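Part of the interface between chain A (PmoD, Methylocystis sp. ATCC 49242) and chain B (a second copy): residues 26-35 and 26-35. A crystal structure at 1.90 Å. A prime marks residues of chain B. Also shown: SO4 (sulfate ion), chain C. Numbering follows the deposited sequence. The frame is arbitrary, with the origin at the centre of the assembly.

Chain A (26-35) RSEYCDEIPA
Chain B 26-35: RSEYCDEIPA

The two copies of PmoD place the same stretch, 26-35, against itself around a near-twofold axis. Each doubles back at 30-31, so that arm 27-29 of one chain runs antiparallel to arm 32-34 of the other, while the two 27-29 arms run the same way along the axis. CA atoms of Tyr29 and Tyr29′ lie 5.2 Å apart, those of Cys30 and Cys30′ 6.0 Å, Ser27 and Pro34′ 6.2 Å, and Pro34 and Ser27′ 5.4 Å. The backbone is extended at Glu28 (-120/139) and Glu32 (-125/100); at the reversal, Cys30 takes -130/-95 and Asp31 -103/8; chain B follows closely. No direct hydrogen bond joins the stretches. Water replaces it: water 3 accepts from Cys30 N (2.8 Å) and lies 2.7 Å from Glu28′ O, with more acceptors in reach than protons, while water 1 accepts from Cys30′ N (2.7 Å) and donates to Glu28 O (2.8 Å). Waters 2 and 5 extend the ladder, the latter linking Glu32 O (2.7 Å) to Glu28′ N (2.8 Å).

At the turn, on the axis, both cysteines are t and point toward the partner, CB of Cys30 lying 3.5 Å from CB of Cys30′; each is bonded covalently to a group elsewhere in the structure. The tyrosines are m, with chi2 near -80°; CA-to-CB runs sideways, but the rings converge, Tyr29 CE1 lying 4.1 Å from Tyr29′ CE1. Their hydroxyls reach a sulfate, probably from the crystallisation liquor: Tyr29 OH donates to O3 and Tyr29′ OH to O4, each at 2.7 Å. Ser27 and Ser27′, both m, have short hydroxyls that donate crosswise, Ser27 OG to O4 and Ser27′ OG to O3, each at 2.6 Å. Compact Pro34 packs its CB 3.4 Å from Ser27′ OG.

The glutamates' long side chains leave facing arms and end side by side, although like charges do not favour it. Glu32 (m, m) puts OE1 2.7 Å from OE1 of Glu28′ (m, t), two acceptors without a hydrogen bond; the equivalent Glu28 OE2 and Glu32′ OE1 stand 3.6 Å apart. Ile33 and Ile33′ point away, apolar side chains suited to burial outside this contact.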

# COMPACT_ATOMS: atom_id res chain seq x y z
N ARG A 26 7.31 15.82 8.12
CA ARG A 26 7.36 14.72 9.07
C ARG A 26 6.35 13.62 8.67
O ARG A 26 6.17 12.65 9.40
CB ARG A 26 7.07 15.22 10.49
CG ARG A 26 8.03 16.33 10.98
CD ARG A 26 9.51 15.99 10.80
NE ARG A 26 9.95 14.76 11.46
CZ ARG A 26 10.83 13.91 10.93
NH1 ARG A 26 11.34 14.15 9.73
NH2 ARG A 26 11.19 12.81 11.60
N SER A 27 5.72 13.77 7.51
CA SER A 27 4.74 12.80 7.04
C SER A 27 5.36 11.53 6.48
O SER A 27 6.55 11.48 6.17
CB SER A 27 3.85 13.42 5.96
OG SER A 27 3.23 14.59 6.46
N GLU A 28 4.53 10.50 6.34
CA GLU A 28 4.96 9.25 5.73
C GLU A 28 4.10 8.97 4.50
O GLU A 28 2.88 9.20 4.52
CB GLU A 28 4.85 8.09 6.72
CG GLU A 28 5.79 8.23 7.91
CD GLU A 28 5.47 7.24 9.03
OE1 GLU A 28 5.56 6.01 8.78
OE2 GLU A 28 5.15 7.69 10.15
N TYR A 29 4.75 8.49 3.44
CA TYR A 29 4.08 8.30 2.17
C TYR A 29 4.18 6.84 1.74
O TYR A 29 4.85 6.01 2.40
CB TYR A 29 4.70 9.22 1.10
CG TYR A 29 4.90 10.66 1.57
CD1 TYR A 29 3.83 11.54 1.61
CD2 TYR A 29 6.15 11.13 1.96
CE1 TYR A 29 4.00 12.87 2.05
CE2 TYR A 29 6.33 12.45 2.39
CZ TYR A 29 5.25 13.31 2.42
OH TYR A 29 5.40 14.60 2.84
N CYS A 30 3.51 6.51 0.64
CA CYS A 30 3.57 5.17 0.12
C CYS A 30 3.90 5.24 -1.37
O CYS A 30 5.07 5.35 -1.73
CB CYS A 30 2.25 4.42 0.38
SG CYS A 30 2.26 2.67 -0.09
N ASP A 31 2.90 5.21 -2.25
CA ASP A 31 3.26 5.16 -3.67
C ASP A 31 3.10 6.51 -4.39
O ASP A 31 3.29 6.62 -5.60
CB ASP A 31 2.47 4.05 -4.39
CG ASP A 31 1.01 4.03 -4.04
OD1 ASP A 31 0.47 5.08 -3.64
OD2 ASP A 31 0.41 2.94 -4.17
N GLU A 32 2.85 7.55 -3.60
CA GLU A 32 2.83 8.91 -4.11
C GLU A 32 3.78 9.81 -3.32
O GLU A 32 3.45 10.26 -2.22
CB GLU A 32 1.40 9.45 -4.06
CG GLU A 32 0.39 8.54 -4.77
CD GLU A 32 0.30 8.79 -6.27
OE1 GLU A 32 0.65 9.91 -6.70
OE2 GLU A 32 -0.12 7.88 -7.01
N ILE A 33 4.96 10.06 -3.86
CA ILE A 33 5.96 10.91 -3.22
C ILE A 33 5.73 12.37 -3.69
O ILE A 33 5.70 12.64 -4.89
CB ILE A 33 7.37 10.43 -3.55
CG1 ILE A 33 7.51 8.96 -3.12
CG2 ILE A 33 8.40 11.30 -2.88
CD1 ILE A 33 8.75 8.28 -3.67
N PRO A 34 5.46 13.29 -2.76
CA PRO A 34 4.88 14.55 -3.25
C PRO A 34 5.86 15.45 -3.99
O PRO A 34 5.43 16.23 -4.84
CB PRO A 34 4.40 15.24 -1.97
CG PRO A 34 5.25 14.68 -0.88
CD PRO A 34 5.52 13.24 -1.28
N ALA A 35 7.14 15.37 -3.64
CA ALA A 35 8.12 16.32 -4.16
C ALA A 35 9.40 15.62 -4.63
O ALA A 35 9.72 14.53 -4.16
CB ALA A 35 8.44 17.36 -3.11
N ARG B 26 -1.56 18.90 -0.75
CA ARG B 26 -1.81 18.26 -2.03
C ARG B 26 -1.15 16.88 -2.09
O ARG B 26 -1.13 16.25 -3.15
CB ARG B 26 -1.32 19.13 -3.19
CG ARG B 26 -2.08 20.46 -3.39
CD ARG B 26 -3.58 20.23 -3.63
NE ARG B 26 -4.38 21.47 -3.60
CZ ARG B 26 -5.27 21.74 -2.64
NH1 ARG B 26 -5.47 20.84 -1.67
NH2 ARG B 26 -5.94 22.88 -2.65
N SER B 27 -0.60 16.42 -0.97
CA SER B 27 0.03 15.10 -0.90
C SER B 27 -0.98 13.96 -0.81
O SER B 27 -2.16 14.17 -0.51
CB SER B 27 0.98 15.02 0.31
OG SER B 27 1.95 16.06 0.30
N GLU B 28 -0.52 12.74 -1.04
CA GLU B 28 -1.36 11.54 -0.92
C GLU B 28 -0.75 10.62 0.12
O GLU B 28 0.46 10.50 0.19
CB GLU B 28 -1.47 10.81 -2.25
CG GLU B 28 -2.12 11.63 -3.34
CD GLU B 28 -1.95 10.99 -4.71
OE1 GLU B 28 -1.20 11.55 -5.53
OE2 GLU B 28 -2.52 9.91 -4.95
N TYR B 29 -1.59 9.98 0.92
CA TYR B 29 -1.10 9.13 2.01
C TYR B 29 -1.64 7.72 1.91
O TYR B 29 -2.45 7.41 1.04
CB TYR B 29 -1.47 9.74 3.35
CG TYR B 29 -1.19 11.22 3.43
CD1 TYR B 29 0.09 11.69 3.71
CD2 TYR B 29 -2.20 12.14 3.20
CE1 TYR B 29 0.34 13.05 3.78
CE2 TYR B 29 -1.96 13.52 3.27
CZ TYR B 29 -0.68 13.95 3.57
OH TYR B 29 -0.44 15.30 3.62
N CYS B 30 -1.20 6.85 2.83
CA CYS B 30 -1.71 5.49 2.86
C CYS B 30 -2.19 5.20 4.28
O CYS B 30 -3.34 5.48 4.60
CB CYS B 30 -0.64 4.48 2.41
SG CYS B 30 -1.29 2.76 2.28
N ASP B 31 -1.34 4.62 5.14
CA ASP B 31 -1.84 4.24 6.45
C ASP B 31 -1.37 5.17 7.57
O ASP B 31 -1.68 4.94 8.74
CB ASP B 31 -1.45 2.80 6.79
CG ASP B 31 0.01 2.52 6.55
OD1 ASP B 31 0.81 3.47 6.59
OD2 ASP B 31 0.36 1.34 6.35
N GLU B 32 -0.65 6.22 7.20
CA GLU B 32 -0.25 7.24 8.16
C GLU B 32 -0.81 8.56 7.68
O GLU B 32 -0.22 9.22 6.82
CB GLU B 32 1.26 7.30 8.31
CG GLU B 32 1.88 5.96 8.67
CD GLU B 32 1.87 5.71 10.17
OE1 GLU B 32 1.81 6.70 10.94
OE2 GLU B 32 1.91 4.53 10.57
N ILE B 33 -1.97 8.91 8.20
CA ILE B 33 -2.67 10.14 7.81
C ILE B 33 -2.37 11.24 8.82
O ILE B 33 -2.81 11.15 9.96
CB ILE B 33 -4.18 9.83 7.72
CG1 ILE B 33 -4.41 8.68 6.74
CG2 ILE B 33 -4.97 11.04 7.33
CD1 ILE B 33 -5.80 8.11 6.79
N PRO B 34 -1.63 12.30 8.41
CA PRO B 34 -1.01 13.22 9.37
C PRO B 34 -1.95 14.22 10.07
O PRO B 34 -1.64 14.67 11.17
CB PRO B 34 0.02 13.98 8.53
CG PRO B 34 -0.49 13.89 7.13
CD PRO B 34 -1.17 12.55 7.03
N ALA B 35 -3.10 14.54 9.47
CA ALA B 35 -3.90 15.62 10.04
C ALA B 35 -5.30 15.15 10.38
O ALA B 35 -5.76 14.13 9.89
CB ALA B 35 -3.96 16.80 9.05
S SO4 C . 2.72 16.82 3.79
O1 SO4 C . 1.91 17.94 3.33
O2 SO4 C . 3.87 17.35 4.51
O3 SO4 C . 3.19 16.07 2.63
O4 SO4 C . 1.91 15.99 4.69
O HOH W 1 0.89 7.17 4.55
O HOH W 2 1.83 10.86 7.38
O HOH W 3 1.73 8.24 -0.67
O HOH W 4 -0.44 6.39 -0.98
O HOH W 5 2.11 12.61 -2.10